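Local structure of malonyl CoA reductase (malonate semialdehyde-forming) (Sulfolobus tokodaii, 2EP5) at residues A[18-23]-A[336-341]; A[119-124]-A[329-334]; A[150-155]-A[202-207]. The protein probably reduces malonyl-CoA to 3-oxopropanoate with NADPH, releasing CoA, and belongs to the aspartate-semialdehyde dehydrogenase family. All coordinates share one frame; numbering follows the deposited sequence.

The three contacts lead from the cofactor-binding domain to the predicted active site. Contact 1 packs helix 334-347 on helix 15-24. Contact 2, the centres of the two about 10 Å apart, uses 329-334, the residues leading into that helix, together with 119-124: Ala-334 packs on Met-20 and Pro-122 on Leu-339. Contact 3 has its centre about 12 Å from that of contact 2 and about 19 Å from that of contact 1, and carries Cys-151, the predicted acyl-thioester residue. Gly-332 O of contact 2 packs 3.1 Å from Cys-151 CB. The Arg-331 side chain is about 8 Å from that of Cys-151, and the Thr-152 side chain about 3 Å from that of His-244, the predicted proton acceptor.

Contact 1: residues A[18-23]-A[336-341]; sequences QKMVKM and ITILTV
Met-20 lays its terminal methyl over the methyl branch of Thr-337, with CE 3.6 Å from Thr-337 CG2 and almost as near to Thr-337 CB. The two side chains cross at about a right angle, and it is the end of the thioether chain that does the touching. Met-20 runs out extended as far as its sulfur, then bends at the last torsion (chi3 83°); the bend brings CE closer to helix 334-347 than SD is. The same methyl lies 4.2 Å from Ile-338 CG1. The ethyl arm of Ile-338 continues outward, extended, to Met-23, where Ile-338 CD1 meets Met-23 CB at 3.8 Å. Met-23 thus contributes the root of its side chain, Met-20 the end. The pairing joins the first helix of the Rossmann fold, which follows strand 5-10 and the glycine-rich turn characteristic of dinucleotide-binding domains, to the C-terminal helix, which returns after the mixed sheet of the dimerisation domain. The segment axes come within 10.9 Å and are inclined at 46°, a separation bridged by the long methionine and isoleucine side chains. Met-20 and Val-341 both touch Leu-82 of strand 80-83, which places the two helices against the parallel sheet. Thr-337 shows two characters: CG2, anti to the backbone N, meets the methionine, whereas OG1, beside that N, is hydrogen-bonded to Asn-148 and to Ala-333 O. Turned off from this apolar patch, Lys-22 forms a salt bridge with Glu-54.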
loop_
_atom_site.group_PDB
_atom_site.type_symbol
_atom_site.label_atom_id
_atom_site.label_comp_id
_atom_site.label_asym_id
_atom_site.label_seq_id
_atom_site.Cartn_x
_atom_site.Cartn_y
_atom_site.Cartn_z
ATOM N N GLN A 18 16.169 8.787 16.569
ATOM C CA GLN A 18 16.774 7.470 16.415
ATOM C C GLN A 18 17.803 7.482 15.295
ATOM O O GLN A 18 18.841 6.840 15.404
ATOM C CB GLN A 18 15.694 6.409 16.171
ATOM C CG GLN A 18 14.684 6.315 17.323
ATOM C CD GLN A 18 13.719 5.151 17.178
ATOM O OE1 GLN A 18 12.636 5.144 17.777
ATOM N NE2 GLN A 18 14.110 4.152 16.394
ATOM N N LYS A 19 17.526 8.217 14.222
ATOM C CA LYS A 19 18.482 8.322 13.117
ATOM C C LYS A 19 19.792 8.917 13.646
ATOM O O LYS A 19 20.878 8.414 13.366
ATOM C CB LYS A 19 17.947 9.241 12.015
ATOM C CG LYS A 19 17.284 8.522 10.862
ATOM C CD LYS A 19 18.291 7.753 10.012
ATOM C CE LYS A 19 17.562 6.805 9.069
ATOM N NZ LYS A 19 18.493 6.024 8.212
ATOM N N MET A 20 19.676 9.999 14.407
ATOM C CA MET A 20 20.851 10.661 14.954
ATOM C C MET A 20 21.606 9.751 15.916
ATOM O O MET A 20 22.832 9.676 15.877
ATOM C CB MET A 20 20.436 11.963 15.649
ATOM C CG MET A 20 19.871 12.989 14.685
ATOM S SD MET A 20 19.312 14.496 15.470
ATOM C CE MET A 20 20.850 15.391 15.626
ATOM N N VAL A 21 20.873 9.064 16.782
ATOM C CA VAL A 21 21.499 8.152 17.725
ATOM C C VAL A 21 22.315 7.129 16.943
ATOM O O VAL A 21 23.449 6.823 17.310
ATOM C CB VAL A 21 20.448 7.421 18.586
ATOM C CG1 VAL A 21 21.079 6.221 19.290
ATOM C CG2 VAL A 21 19.886 8.372 19.629
ATOM N N LYS A 22 21.747 6.618 15.852
ATOM C CA LYS A 22 22.445 5.620 15.040
ATOM C C LYS A 22 23.682 6.185 14.358
ATOM O O LYS A 22 24.720 5.529 14.303
ATOM C CB LYS A 22 21.507 5.024 13.984
ATOM C CG LYS A 22 22.086 3.797 13.295
ATOM C CD LYS A 22 21.135 3.181 12.274
ATOM C CE LYS A 22 20.971 4.065 11.038
ATOM N NZ LYS A 22 20.017 3.476 10.045
ATOM N N MET A 23 23.575 7.406 13.844
ATOM C CA MET A 23 24.693 8.049 13.160
ATOM C C MET A 23 25.807 8.486 14.115
ATOM O O MET A 23 26.977 8.536 13.730
ATOM C CB MET A 23 24.187 9.254 12.356
ATOM C CG MET A 23 23.282 8.880 11.179
ATOM S SD MET A 23 22.606 10.316 10.302
ATOM C CE MET A 23 24.067 10.945 9.482
ATOM N N ILE A 336 21.982 16.732 8.617
ATOM C CA ILE A 336 22.415 18.127 8.510
ATOM C C ILE A 336 22.740 18.755 9.860
ATOM O O ILE A 336 23.565 19.654 9.936
ATOM C CB ILE A 336 21.386 19.027 7.779
ATOM C CG1 ILE A 336 19.994 18.821 8.354
ATOM C CG2 ILE A 336 21.428 18.753 6.303
ATOM C CD1 ILE A 336 19.016 19.846 7.881
ATOM N N THR A 337 22.095 18.282 10.919
ATOM C CA THR A 337 22.365 18.806 12.250
ATOM C C THR A 337 23.775 18.376 12.652
ATOM O O THR A 337 24.575 19.174 13.138
ATOM C CB THR A 337 21.373 18.256 13.282
ATOM O OG1 THR A 337 20.056 18.707 12.961
ATOM C CG2 THR A 337 21.740 18.731 14.689
ATOM N N ILE A 338 24.067 17.101 12.436
ATOM C CA ILE A 338 25.369 16.547 12.774
ATOM C C ILE A 338 26.434 17.183 11.882
ATOM O O ILE A 338 27.539 17.491 12.339
ATOM C CB ILE A 338 25.348 14.999 12.605
ATOM C CG1 ILE A 338 24.452 14.383 13.687
ATOM C CG2 ILE A 338 26.758 14.428 12.674
ATOM C CD1 ILE A 338 24.156 12.903 13.486
ATOM N N LEU A 339 26.094 17.393 10.614
ATOM C CA LEU A 339 27.030 17.994 9.668
ATOM C C LEU A 339 27.275 19.449 10.066
ATOM O O LEU A 339 28.370 19.987 9.874
ATOM C CB LEU A 339 26.468 17.948 8.239
ATOM C CG LEU A 339 27.449 17.713 7.082
ATOM C CD1 LEU A 339 26.980 18.493 5.869
ATOM C CD2 LEU A 339 28.853 18.138 7.443
ATOM N N THR A 340 26.246 20.088 10.615
ATOM C CA THR A 340 26.370 21.474 11.036
ATOM C C THR A 340 27.369 21.560 12.175
ATOM O O THR A 340 28.194 22.470 12.210
ATOM C CB THR A 340 25.008 22.056 11.479
ATOM O OG1 THR A 340 24.105 22.046 10.364
ATOM C CG2 THR A 340 25.172 23.494 11.971
ATOM N N VAL A 341 27.305 20.604 13.102
ATOM C CA VAL A 341 28.243 20.591 14.224
ATOM C C VAL A 341 29.668 20.371 13.702
ATOM O O VAL A 341 30.608 21.039 14.143
ATOM C CB VAL A 341 27.921 19.474 15.262
ATOM C CG1 VAL A 341 28.928 19.532 16.401
ATOM C CG2 VAL A 341 26.513 19.646 15.812
#

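Contact 2: residues A[119-124]-A[329-334]; sequences LINPEI and LVRGAA
Arg-331 uses two edges of its guanidinium: the NH1/NH2 edge faces the carboxylate of Glu-123, and NH2 on its NE side faces Asn-121. NH2 donates to Asn-121 OD1 at 2.9 Å in a nearly straight bond (169°), with the oxygen in the guanidinium plane. NH1 reaches Glu-123 OE2 at 3.2 Å, completing a two-armed salt bridge whose other arm, NH2 to Glu-123 OE1, is modelled at a doubtful 2.4 Å. The carboxylate is turned 52° from the guanidinium plane, and NH1 meets OE2 from above the carboxylate plane. Both bridged ends have a second partner: NH1 also donates to Met-306 O, and Glu-123 OE2 accepts from Gln-273. Arg-331 NE, in contrast, is buried without a partner. The buried ion pair ties short helix 122-125 of the cofactor-binding domain, and through Asn-121 the loop before it, to the turn that leads into the C-terminal helix. Packing is slight, with Pro-122 CD 4.5 Å from Arg-331 NH2. Arg-331 sits in a type I turn, Val-330 to Ala-333, and Ala-333 is the N-cap residue of helix 334-347. Pro-122 rests on Leu-339 and Thr-340 of helix 334-347, Ile-120 pairs by backbone with Lys-147 of strand 144-147, and Arg-331 touches Met-158 of helix 151-160.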
loop_
_atom_site.group_PDB
_atom_site.type_symbol
_atom_site.label_atom_id
_atom_site.label_comp_id
_atom_site.label_asym_id
_atom_site.label_seq_id
_atom_site.Cartn_x
_atom_site.Cartn_y
_atom_site.Cartn_z
ATOM N N LEU A 119 20.388 29.813 10.093
ATOM C CA LEU A 119 19.586 28.660 9.661
ATOM C C LEU A 119 20.538 27.954 8.708
ATOM O O LEU A 119 20.751 28.398 7.581
ATOM C CB LEU A 119 18.321 29.110 8.929
ATOM C CG LEU A 119 17.295 28.018 8.603
ATOM C CD1 LEU A 119 16.899 27.266 9.876
ATOM C CD2 LEU A 119 16.078 28.654 7.953
ATOM N N ILE A 120 21.120 26.855 9.168
ATOM C CA ILE A 120 22.116 26.166 8.373
ATOM C C ILE A 120 21.812 24.881 7.629
ATOM O O ILE A 120 21.131 23.986 8.122
ATOM C CB ILE A 120 23.384 25.885 9.223
ATOM C CG1 ILE A 120 23.887 27.185 9.863
ATOM C CG2 ILE A 120 24.487 25.285 8.347
ATOM C CD1 ILE A 120 24.236 28.271 8.865
ATOM N N ASN A 121 22.353 24.840 6.415
ATOM C CA ASN A 121 22.330 23.694 5.522
ATOM C C ASN A 121 23.768 23.851 5.031
ATOM O O ASN A 121 24.039 24.588 4.079
ATOM C CB ASN A 121 21.336 23.853 4.366
ATOM C CG ASN A 121 21.143 22.548 3.601
ATOM O OD1 ASN A 121 21.851 21.569 3.852
ATOM N ND2 ASN A 121 20.190 22.526 2.667
ATOM N N PRO A 122 24.712 23.169 5.706
ATOM C CA PRO A 122 26.159 23.166 5.453
ATOM C C PRO A 122 26.652 23.641 4.080
ATOM O O PRO A 122 27.218 24.726 3.958
ATOM C CB PRO A 122 26.550 21.729 5.765
ATOM C CG PRO A 122 25.671 21.416 6.927
ATOM C CD PRO A 122 24.331 21.966 6.475
ATOM N N GLU A 123 26.445 22.824 3.056
ATOM C CA GLU A 123 26.884 23.163 1.708
ATOM C C GLU A 123 26.334 24.495 1.201
ATOM O O GLU A 123 27.027 25.245 0.520
ATOM C CB GLU A 123 26.479 22.055 0.722
ATOM C CG GLU A 123 27.202 20.724 0.907
ATOM C CD GLU A 123 26.545 19.809 1.928
ATOM O OE1 GLU A 123 25.788 20.302 2.784
ATOM O OE2 GLU A 123 26.800 18.590 1.887
ATOM N N ILE A 124 25.093 24.792 1.547
ATOM C CA ILE A 124 24.440 26.001 1.073
ATOM C C ILE A 124 24.846 27.339 1.705
ATOM O O ILE A 124 25.125 28.302 0.987
ATOM C CB ILE A 124 22.905 25.841 1.184
ATOM C CG1 ILE A 124 22.482 24.499 0.579
ATOM C CG2 ILE A 124 22.200 26.973 0.457
ATOM C CD1 ILE A 124 22.932 24.295 -0.857
ATOM N N LEU A 329 14.772 12.314 6.431
ATOM C CA LEU A 329 15.257 11.981 7.772
ATOM C C LEU A 329 16.737 12.299 7.990
ATOM O O LEU A 329 17.163 12.618 9.105
ATOM C CB LEU A 329 15.033 10.495 8.058
ATOM C CG LEU A 329 13.598 9.968 8.083
ATOM C CD1 LEU A 329 13.630 8.492 8.464
ATOM C CD2 LEU A 329 12.761 10.761 9.092
ATOM N N VAL A 330 17.510 12.201 6.917
ATOM C CA VAL A 330 18.946 12.439 6.964
ATOM C C VAL A 330 19.289 13.848 6.475
ATOM O O VAL A 330 19.567 14.749 7.274
ATOM C CB VAL A 330 19.675 11.366 6.100
ATOM C CG1 VAL A 330 21.171 11.574 6.130
ATOM C CG2 VAL A 330 19.330 9.983 6.624
ATOM N N ARG A 331 19.269 14.035 5.163
ATOM C CA ARG A 331 19.554 15.336 4.580
ATOM C C ARG A 331 18.608 16.373 5.181
ATOM O O ARG A 331 18.992 17.516 5.423
ATOM C CB ARG A 331 19.330 15.301 3.072
ATOM C CG ARG A 331 19.739 16.583 2.376
ATOM C CD ARG A 331 21.244 16.613 2.284
ATOM N NE ARG A 331 21.806 17.911 2.604
ATOM C CZ ARG A 331 23.106 18.170 2.584
ATOM N NH1 ARG A 331 23.966 17.217 2.258
ATOM N NH2 ARG A 331 23.544 19.383 2.879
ATOM N N GLY A 332 17.371 15.955 5.422
ATOM C CA GLY A 332 16.373 16.860 5.950
ATOM C C GLY A 332 16.320 17.076 7.445
ATOM O O GLY A 332 15.528 17.896 7.900
ATOM N N ALA A 333 17.135 16.351 8.214
ATOM C CA ALA A 333 17.133 16.505 9.668
ATOM C C ALA A 333 18.401 16.010 10.366
ATOM O O ALA A 333 19.323 16.796 10.592
ATOM C CB ALA A 333 15.911 15.817 10.263
ATOM N N ALA A 334 18.442 14.716 10.701
ATOM C CA ALA A 334 19.579 14.106 11.404
ATOM C C ALA A 334 20.961 14.437 10.850
ATOM O O ALA A 334 21.812 14.978 11.558
ATOM C CB ALA A 334 19.409 12.590 11.460
#

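Contact 3: residues A[150-155]-A[202-207]; sequences NCTAAI and KGEEDK
Asn-150 swings its amide out with CG anti to the backbone N (chi1 157°), while Glu-204, also starting anti, folds back at chi2 (73°) to bring its carboxylate up to that amide. The meeting point is the N-terminus of helix 151-160, whose first residue is Cys-151, the predicted acyl-thioester nucleophile, and whose N-cap is Asn-150. Asn-150 ND2 donates to Glu-204 OE2 at 2.8 Å. The oxygen lies in the amide plane, but the two flat groups are 70° apart, and the N-H arrives from above the carboxylate. Thr-152 OG1 donates to the same oxygen at 2.9 Å, nearly along its C-O axis. Gln-178 adds a third hydrogen bond to Glu-204 OE2, so three side chains grip this one oxygen, which should restrict the carboxylate's rotation. Glu-204 thereby holds both sequence neighbours of Cys-151 and probably helps to position them, and Thr-152 in turn packs on His-244, the predicted proton acceptor. Glu-204 stands in the first turn of helix 204-215, just after the N-cap Gly-203; the next residue, Glu-205, forms a salt bridge with Arg-312 of a second subunit, placing this helix near the subunit interface. The other half of the Asn-150 amide serves its own helix: Asn-150 OD1 accepts from Ala-153 N at 2.9 Å, in the carbonyl plane and on a lone pair.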
loop_
_atom_site.group_PDB
_atom_site.type_symbol
_atom_site.label_atom_id
_atom_site.label_comp_id
_atom_site.label_asym_id
_atom_site.label_seq_id
_atom_site.Cartn_x
_atom_site.Cartn_y
_atom_site.Cartn_z
ATOM N N ASN A 150 13.482 23.239 7.713
ATOM C CA ASN A 150 12.457 22.236 7.478
ATOM C C ASN A 150 13.067 21.245 6.476
ATOM O O ASN A 150 13.739 21.654 5.520
ATOM C CB ASN A 150 11.211 22.937 6.911
ATOM C CG ASN A 150 10.302 22.008 6.133
ATOM O OD1 ASN A 150 10.463 21.835 4.922
ATOM N ND2 ASN A 150 9.340 21.405 6.823
ATOM N N CYS A 151 12.850 19.952 6.705
ATOM C CA CYS A 151 13.411 18.916 5.837
ATOM C C CYS A 151 13.188 19.157 4.347
ATOM O O CYS A 151 14.116 19.030 3.544
ATOM C CB CYS A 151 12.878 17.531 6.246
ATOM S SG CYS A 151 11.096 17.420 6.521
ATOM N N THR A 152 11.967 19.523 3.976
ATOM C CA THR A 152 11.652 19.776 2.577
ATOM C C THR A 152 12.441 20.981 2.066
ATOM O O THR A 152 12.969 20.967 0.953
ATOM C CB THR A 152 10.153 20.049 2.391
ATOM O OG1 THR A 152 9.401 19.018 3.040
ATOM C CG2 THR A 152 9.798 20.080 0.906
ATOM N N ALA A 153 12.511 22.024 2.889
ATOM C CA ALA A 153 13.241 23.229 2.532
ATOM C C ALA A 153 14.698 22.868 2.295
ATOM O O ALA A 153 15.305 23.286 1.301
ATOM C CB ALA A 153 13.137 24.255 3.656
ATOM N N ALA A 154 15.256 22.090 3.223
ATOM C CA ALA A 154 16.643 21.656 3.132
ATOM C C ALA A 154 16.892 20.966 1.796
ATOM O O ALA A 154 17.854 21.274 1.095
ATOM C CB ALA A 154 16.964 20.706 4.271
ATOM N N ILE A 155 16.012 20.036 1.444
ATOM C CA ILE A 155 16.155 19.302 0.198
ATOM C C ILE A 155 16.027 20.221 -1.021
ATOM O O ILE A 155 16.859 20.181 -1.927
ATOM C CB ILE A 155 15.115 18.148 0.126
ATOM C CG1 ILE A 155 15.381 17.155 1.269
ATOM C CG2 ILE A 155 15.201 17.434 -1.229
ATOM C CD1 ILE A 155 14.322 16.078 1.438
ATOM N N LYS A 202 -0.257 21.060 6.798
ATOM C CA LYS A 202 -0.288 22.265 7.626
ATOM C C LYS A 202 1.045 22.998 7.811
ATOM O O LYS A 202 2.027 22.420 8.276
ATOM C CB LYS A 202 -0.846 21.910 9.009
ATOM C CG LYS A 202 -0.747 23.025 10.041
ATOM C CD LYS A 202 -1.950 23.939 9.993
ATOM C CE LYS A 202 -2.833 23.716 11.210
ATOM N NZ LYS A 202 -2.081 23.988 12.464
ATOM N N GLY A 203 1.053 24.280 7.445
ATOM C CA GLY A 203 2.230 25.119 7.602
ATOM C C GLY A 203 3.474 24.806 6.797
ATOM O O GLY A 203 4.442 25.568 6.842
ATOM N N GLU A 204 3.456 23.711 6.050
ATOM C CA GLU A 204 4.613 23.311 5.257
ATOM C C GLU A 204 4.954 24.270 4.127
ATOM O O GLU A 204 6.119 24.563 3.894
ATOM C CB GLU A 204 4.387 21.920 4.656
ATOM C CG GLU A 204 5.658 21.244 4.148
ATOM C CD GLU A 204 6.552 20.759 5.286
ATOM O OE1 GLU A 204 6.208 21.010 6.471
ATOM O OE2 GLU A 204 7.595 20.127 4.993
ATOM N N GLU A 205 3.941 24.751 3.418
ATOM C CA GLU A 205 4.171 25.640 2.284
ATOM C C GLU A 205 4.783 26.988 2.653
ATOM O O GLU A 205 5.672 27.472 1.967
ATOM C CB GLU A 205 2.860 25.805 1.497
ATOM C CG GLU A 205 2.385 24.461 0.961
ATOM C CD GLU A 205 0.921 24.418 0.577
ATOM O OE1 GLU A 205 0.073 24.972 1.309
ATOM O OE2 GLU A 205 0.618 23.796 -0.456
ATOM N N ASP A 206 4.326 27.575 3.750
ATOM C CA ASP A 206 4.850 28.852 4.192
ATOM C C ASP A 206 6.291 28.704 4.693
ATOM O O ASP A 206 7.143 29.550 4.411
ATOM C CB ASP A 206 3.956 29.427 5.286
ATOM C CG ASP A 206 4.269 30.877 5.585
ATOM O OD1 ASP A 206 4.261 31.689 4.630
ATOM O OD2 ASP A 206 4.522 31.205 6.768
ATOM N N LYS A 207 6.562 27.628 5.434
ATOM C CA LYS A 207 7.908 27.370 5.947
ATOM C C LYS A 207 8.908 27.162 4.811
ATOM O O LYS A 207 10.057 27.605 4.889
ATOM C CB LYS A 207 7.916 26.126 6.835
ATOM C CG LYS A 207 7.206 26.284 8.164
ATOM C CD LYS A 207 7.203 24.971 8.919
ATOM C CE LYS A 207 6.400 25.071 10.204
ATOM N NZ LYS A 207 6.213 23.730 10.824
#